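PDB 6MJP: FIG000988: Predicted permease from Vibrio cholerae, which probably forms, as a permease subunit of the LptBFG ABC transporter, part of the machinery that moves lipopolysaccharide from the inner membrane toward the outer membrane. Local coordinates for residues L61-L73 / K298-F310. Sequence-based numbering, arbitrary orientation.
Sequences LLMLPLSLYIGIL and KMGPAILIYLTYF. With LMT (dodecyl-beta-D-maltoside), chain U.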
loop_
_atom_site.group_PDB
_atom_site.type_symbol
_atom_site.label_atom_id
_atom_site.label_comp_id
_atom_site.label_asym_id
_atom_site.label_seq_id
_atom_site.Cartn_x
_atom_site.Cartn_y
_atom_site.Cartn_z
ATOM N N LEU D 61 13.288 19.109 1.694
ATOM C CA LEU D 61 12.287 19.902 0.983
ATOM C C LEU D 61 10.977 19.144 0.836
ATOM O O LEU D 61 9.892 19.692 1.071
ATOM C CB LEU D 61 12.812 20.296 -0.396
ATOM C CG LEU D 61 13.928 21.330 -0.404
ATOM C CD1 LEU D 61 14.143 21.841 -1.811
ATOM C CD2 LEU D 61 13.582 22.460 0.541
ATOM N N LEU D 62 11.062 17.874 0.449
ATOM C CA LEU D 62 9.869 17.086 0.186
ATOM C C LEU D 62 9.244 16.522 1.458
ATOM O O LEU D 62 8.031 16.282 1.483
ATOM C CB LEU D 62 10.213 15.950 -0.783
ATOM C CG LEU D 62 9.087 15.451 -1.691
ATOM C CD1 LEU D 62 8.441 16.625 -2.413
ATOM C CD2 LEU D 62 9.600 14.410 -2.689
ATOM N N MET D 63 10.031 16.328 2.516
ATOM C CA MET D 63 9.581 15.536 3.651
ATOM C C MET D 63 9.113 16.358 4.837
ATOM O O MET D 63 8.228 15.900 5.566
ATOM C CB MET D 63 10.690 14.583 4.103
ATOM C CG MET D 63 10.983 13.467 3.105
ATOM S SD MET D 63 9.577 13.008 2.058
ATOM C CE MET D 63 8.537 12.110 3.215
ATOM N N LEU D 64 9.675 17.543 5.062
ATOM C CA LEU D 64 9.193 18.402 6.144
ATOM C C LEU D 64 7.684 18.620 6.127
ATOM O O LEU D 64 7.057 18.464 7.186
ATOM C CB LEU D 64 9.938 19.741 6.116
ATOM C CG LEU D 64 11.427 19.657 6.441
ATOM C CD1 LEU D 64 12.059 21.039 6.409
ATOM C CD2 LEU D 64 11.658 18.978 7.790
ATOM N N PRO D 65 7.032 18.978 4.983
ATOM C CA PRO D 65 5.567 19.089 4.991
ATOM C C PRO D 65 4.886 17.818 5.469
ATOM O O PRO D 65 4.087 17.845 6.406
ATOM C CB PRO D 65 5.219 19.369 3.523
ATOM C CG PRO D 65 6.431 19.951 2.938
ATOM C CD PRO D 65 7.590 19.328 3.662
ATOM N N LEU D 66 5.192 16.699 4.812
ATOM C CA LEU D 66 4.581 15.429 5.182
ATOM C C LEU D 66 4.885 15.069 6.623
ATOM O O LEU D 66 4.043 14.481 7.313
ATOM C CB LEU D 66 5.075 14.324 4.255
ATOM C CG LEU D 66 4.306 13.016 4.359
ATOM C CD1 LEU D 66 2.838 13.242 4.043
ATOM C CD2 LEU D 66 4.905 12.005 3.416
ATOM N N SER D 67 6.081 15.420 7.092
ATOM C CA SER D 67 6.489 15.105 8.456
ATOM C C SER D 67 5.519 15.699 9.468
ATOM O O SER D 67 4.917 14.978 10.275
ATOM C CB SER D 67 7.908 15.624 8.686
ATOM O OG SER D 67 8.354 15.332 9.989
ATOM N N LEU D 68 5.348 17.022 9.425
ATOM C CA LEU D 68 4.419 17.701 10.322
ATOM C C LEU D 68 2.973 17.289 10.057
ATOM O O LEU D 68 2.185 17.134 10.998
ATOM C CB LEU D 68 4.582 19.209 10.175
ATOM C CG LEU D 68 3.735 20.039 11.132
ATOM C CD1 LEU D 68 4.069 19.675 12.566
ATOM C CD2 LEU D 68 3.958 21.510 10.891
ATOM N N TYR D 69 2.610 17.122 8.783
ATOM C CA TYR D 69 1.272 16.678 8.391
ATOM C C TYR D 69 0.874 15.376 9.079
ATOM O O TYR D 69 -0.157 15.307 9.756
ATOM C CB TYR D 69 1.251 16.516 6.870
ATOM C CG TYR D 69 -0.072 16.237 6.172
ATOM C CD1 TYR D 69 -1.026 17.232 6.002
ATOM C CD2 TYR D 69 -0.318 14.995 5.598
ATOM C CE1 TYR D 69 -2.218 16.977 5.318
ATOM C CE2 TYR D 69 -1.493 14.731 4.921
ATOM C CZ TYR D 69 -2.440 15.716 4.781
ATOM O OH TYR D 69 -3.598 15.410 4.098
ATOM N N ILE D 70 1.664 14.315 8.877
ATOM C CA ILE D 70 1.334 13.031 9.489
ATOM C C ILE D 70 1.509 13.111 10.993
ATOM O O ILE D 70 0.764 12.473 11.749
ATOM C CB ILE D 70 2.189 11.906 8.886
ATOM C CG1 ILE D 70 2.023 11.885 7.375
ATOM C CG2 ILE D 70 1.768 10.556 9.427
ATOM C CD1 ILE D 70 0.587 11.708 6.943
ATOM N N GLY D 71 2.484 13.898 11.450
ATOM C CA GLY D 71 2.714 14.016 12.877
ATOM C C GLY D 71 1.479 14.482 13.616
ATOM O O GLY D 71 1.014 13.833 14.557
ATOM N N ILE D 72 0.914 15.608 13.183
ATOM C CA ILE D 72 -0.248 16.131 13.883
ATOM C C ILE D 72 -1.464 15.253 13.619
ATOM O O ILE D 72 -2.343 15.116 14.479
ATOM C CB ILE D 72 -0.479 17.598 13.486
ATOM C CG1 ILE D 72 -1.670 18.170 14.215
ATOM C CG2 ILE D 72 -0.808 17.714 12.048
ATOM C CD1 ILE D 72 -1.814 19.616 13.953
ATOM N N LEU D 73 -1.515 14.614 12.455
ATOM C CA LEU D 73 -2.622 13.714 12.154
ATOM C C LEU D 73 -2.648 12.539 13.128
ATOM O O LEU D 73 -3.686 12.234 13.727
ATOM C CB LEU D 73 -2.510 13.231 10.702
ATOM C CG LEU D 73 -3.559 12.219 10.236
ATOM C CD1 LEU D 73 -4.868 12.929 10.065
ATOM C CD2 LEU D 73 -3.164 11.493 8.956
ATOM N N LYS D 298 -7.789 7.886 9.138
ATOM C CA LYS D 298 -7.774 8.931 8.125
ATOM C C LYS D 298 -6.499 8.914 7.292
ATOM O O LYS D 298 -6.128 9.936 6.709
ATOM C CB LYS D 298 -7.980 10.294 8.777
ATOM C CG LYS D 298 -9.361 10.438 9.380
ATOM C CD LYS D 298 -10.436 10.355 8.315
ATOM C CE LYS D 298 -11.815 10.278 8.948
ATOM N NZ LYS D 298 -12.059 8.947 9.575
ATOM N N MET D 299 -5.832 7.765 7.202
ATOM C CA MET D 299 -4.547 7.722 6.525
ATOM C C MET D 299 -4.727 7.796 5.015
ATOM O O MET D 299 -4.007 8.534 4.331
ATOM C CB MET D 299 -3.792 6.461 6.941
ATOM C CG MET D 299 -2.294 6.609 6.870
ATOM S SD MET D 299 -1.716 7.840 8.042
ATOM C CE MET D 299 0.025 7.853 7.614
ATOM N N GLY D 300 -5.689 7.046 4.476
ATOM C CA GLY D 300 -5.971 7.066 3.058
ATOM C C GLY D 300 -6.282 8.457 2.532
ATOM O O GLY D 300 -5.534 9.029 1.727
ATOM N N PRO D 301 -7.400 9.031 2.997
ATOM C CA PRO D 301 -7.770 10.385 2.562
ATOM C C PRO D 301 -6.675 11.418 2.750
ATOM O O PRO D 301 -6.508 12.288 1.886
ATOM C CB PRO D 301 -8.995 10.701 3.433
ATOM C CG PRO D 301 -9.557 9.385 3.774
ATOM C CD PRO D 301 -8.382 8.478 3.944
ATOM N N ALA D 302 -5.922 11.359 3.852
ATOM C CA ALA D 302 -4.912 12.385 4.101
ATOM C C ALA D 302 -3.767 12.305 3.099
ATOM O O ALA D 302 -3.279 13.334 2.619
ATOM C CB ALA D 302 -4.376 12.265 5.525
ATOM N N ILE D 303 -3.309 11.087 2.796
ATOM C CA ILE D 303 -2.219 10.914 1.850
ATOM C C ILE D 303 -2.706 11.227 0.446
ATOM O O ILE D 303 -1.984 11.843 -0.348
ATOM C CB ILE D 303 -1.640 9.488 2.002
ATOM C CG1 ILE D 303 -0.886 9.394 3.336
ATOM C CG2 ILE D 303 -0.727 9.090 0.828
ATOM C CD1 ILE D 303 -0.090 8.128 3.518
ATOM N N LEU D 304 -3.952 10.866 0.137
ATOM C CA LEU D 304 -4.540 11.220 -1.151
ATOM C C LEU D 304 -4.565 12.731 -1.364
ATOM O O LEU D 304 -4.299 13.215 -2.470
ATOM C CB LEU D 304 -5.943 10.642 -1.231
ATOM C CG LEU D 304 -6.776 11.054 -2.417
ATOM C CD1 LEU D 304 -6.115 10.514 -3.674
ATOM C CD2 LEU D 304 -8.180 10.502 -2.226
ATOM N N ILE D 305 -4.867 13.487 -0.313
ATOM C CA ILE D 305 -4.926 14.942 -0.399
ATOM C C ILE D 305 -3.540 15.519 -0.640
ATOM O O ILE D 305 -3.365 16.464 -1.423
ATOM C CB ILE D 305 -5.541 15.506 0.892
ATOM C CG1 ILE D 305 -7.053 15.277 0.909
ATOM C CG2 ILE D 305 -5.139 16.968 1.115
ATOM C CD1 ILE D 305 -7.673 15.618 2.222
ATOM N N TYR D 306 -2.543 14.985 0.075
ATOM C CA TYR D 306 -1.161 15.432 -0.076
ATOM C C TYR D 306 -0.634 15.123 -1.468
ATOM O O TYR D 306 0.088 15.929 -2.065
ATOM C CB TYR D 306 -0.294 14.748 0.976
ATOM C CG TYR D 306 1.156 15.206 1.060
ATOM C CD1 TYR D 306 2.126 14.716 0.185
ATOM C CD2 TYR D 306 1.567 16.096 2.048
ATOM C CE1 TYR D 306 3.451 15.128 0.275
ATOM C CE2 TYR D 306 2.885 16.512 2.146
ATOM C CZ TYR D 306 3.825 16.023 1.258
ATOM O OH TYR D 306 5.139 16.434 1.356
ATOM N N LEU D 307 -0.953 13.937 -1.984
ATOM C CA LEU D 307 -0.482 13.580 -3.311
ATOM C C LEU D 307 -1.096 14.498 -4.356
ATOM O O LEU D 307 -0.384 15.042 -5.207
ATOM C CB LEU D 307 -0.789 12.112 -3.606
ATOM C CG LEU D 307 0.334 11.094 -3.346
ATOM C CD1 LEU D 307 0.925 11.255 -1.943
ATOM C CD2 LEU D 307 -0.155 9.656 -3.576
ATOM N N THR D 308 -2.418 14.712 -4.289
ATOM C CA THR D 308 -3.075 15.556 -5.292
ATOM C C THR D 308 -2.501 16.963 -5.285
ATOM O O THR D 308 -2.302 17.576 -6.342
ATOM C CB THR D 308 -4.584 15.630 -5.064
ATOM O OG1 THR D 308 -4.834 16.180 -3.766
ATOM C CG2 THR D 308 -5.203 14.278 -5.156
ATOM N N TYR D 309 -2.251 17.503 -4.097
ATOM C CA TYR D 309 -1.723 18.856 -4.027
ATOM C C TYR D 309 -0.354 18.951 -4.680
ATOM O O TYR D 309 -0.118 19.823 -5.522
ATOM C CB TYR D 309 -1.648 19.316 -2.581
ATOM C CG TYR D 309 -0.980 20.656 -2.448
ATOM C CD1 TYR D 309 -1.632 21.822 -2.828
ATOM C CD2 TYR D 309 0.306 20.758 -1.943
ATOM C CE1 TYR D 309 -1.022 23.054 -2.702
ATOM C CE2 TYR D 309 0.925 21.978 -1.809
ATOM C CZ TYR D 309 0.259 23.127 -2.191
ATOM O OH TYR D 309 0.882 24.347 -2.050
ATOM N N PHE D 310 0.567 18.065 -4.300
ATOM C CA PHE D 310 1.931 18.176 -4.792
ATOM C C PHE D 310 2.028 17.815 -6.262
ATOM O O PHE D 310 2.847 18.391 -6.986
ATOM C CB PHE D 310 2.858 17.299 -3.964
ATOM C CG PHE D 310 3.636 18.062 -2.944
ATOM C CD1 PHE D 310 3.129 18.274 -1.673
ATOM C CD2 PHE D 310 4.865 18.600 -3.269
ATOM C CE1 PHE D 310 3.843 18.997 -0.747
ATOM C CE2 PHE D 310 5.585 19.318 -2.347
ATOM C CZ PHE D 310 5.074 19.520 -1.084
HETATM C C1B LMT U . -10.679 3.232 7.221
HETATM C C2B LMT U . -11.035 2.529 8.548
HETATM C C3B LMT U . -11.674 1.165 8.240
HETATM C C4B LMT U . -12.927 1.403 7.352
HETATM C C5B LMT U . -12.402 2.084 6.078
HETATM C C6B LMT U . -13.529 2.297 5.080
HETATM O O1B LMT U . -9.634 2.572 6.580
HETATM O O2B LMT U . -9.899 2.399 9.311
HETATM O O3B LMT U . -11.900 0.437 9.388
HETATM O "O4'" LMT U . -13.561 0.238 7.011
HETATM O O5B LMT U . -11.792 3.314 6.373
HETATM O O6B LMT U . -14.463 3.132 5.625
HETATM C "C1'" LMT U . -5.779 3.237 5.260
HETATM C "C2'" LMT U . -5.903 3.169 6.785
HETATM C "C3'" LMT U . -7.274 2.541 7.151
HETATM C "C4'" LMT U . -8.425 3.297 6.443
HETATM C "C5'" LMT U . -8.055 3.371 4.939
HETATM C "C6'" LMT U . -9.087 4.061 4.089
HETATM O "O1'" LMT U . -4.606 3.842 4.906
HETATM O "O2'" LMT U . -4.899 2.365 7.245
HETATM O "O3'" LMT U . -7.459 2.536 8.513
HETATM O "O5'" LMT U . -6.835 4.036 4.764
HETATM O "O6'" LMT U . -9.237 5.327 4.628
HETATM C C1 LMT U . -4.106 3.461 3.640
HETATM C C2 LMT U . -2.761 4.119 3.542
HETATM C C3 LMT U . -2.275 4.431 2.165
HETATM C C4 LMT U . -0.853 4.935 2.284
HETATM C C5 LMT U . 0.053 3.905 2.884
HETATM C C6 LMT U . 1.348 4.486 3.359
#
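Two predicted transmembrane helices of this LptF/LptG-family permease run nearly antiparallel here, segment 61-73 of helix 48-81 against segment 299-310 of helix 299-321, at 158° with the segment axes 11.4 Å apart, and two tyrosines, Y69 and Y306, fill the gap between them. Y306 extends from its helix with CG anti to the backbone N (chi1 -174°), which carries the ring across to the kink at P65, where the proline N makes no bond to the turn before. Y306 OH lies 2.9 Å from the carbonyl oxygen L62 O. L66 closes one face of the Y306 ring: its CD1 stands 3.8 Å from the ring centroid, almost on the normal, a CH-pi contact. The opposite face is met off-centre by F310 CD1 from the next turn, while P65 CB comes up to the ring edge. Y69 answers from the other helix. Its OH donates to A302 O at 2.6 Å, tilted out of the carbonyl plane; the same oxygen also accepts the backbone N-H of Y306. The Y69 and Y306 side chains run past one another head to tail, with Y306 CD2 over the rim of one face of the Y69 ring and the ring planes at 48°. Toward the start of helix 299-321 the contact is made mainly by apolar side chains: L73 CD2 packs 3.7 Å from A302 CB, and M299, bent at its second torsion, swings CE to 3.7 Å from I70 CG2. At the far end L62 CD1 reaches F310 CE2. A dodecyl maltoside lies along segment 299-310, its sugar beside M299 and G300 and its alkyl chain against I303. Behind segment 61-73, M63 and S67 pack on helix 2-36; P65 and F310 both touch helix 260-286, and P301, L304 and I305 meet the neighbouring LptC chain.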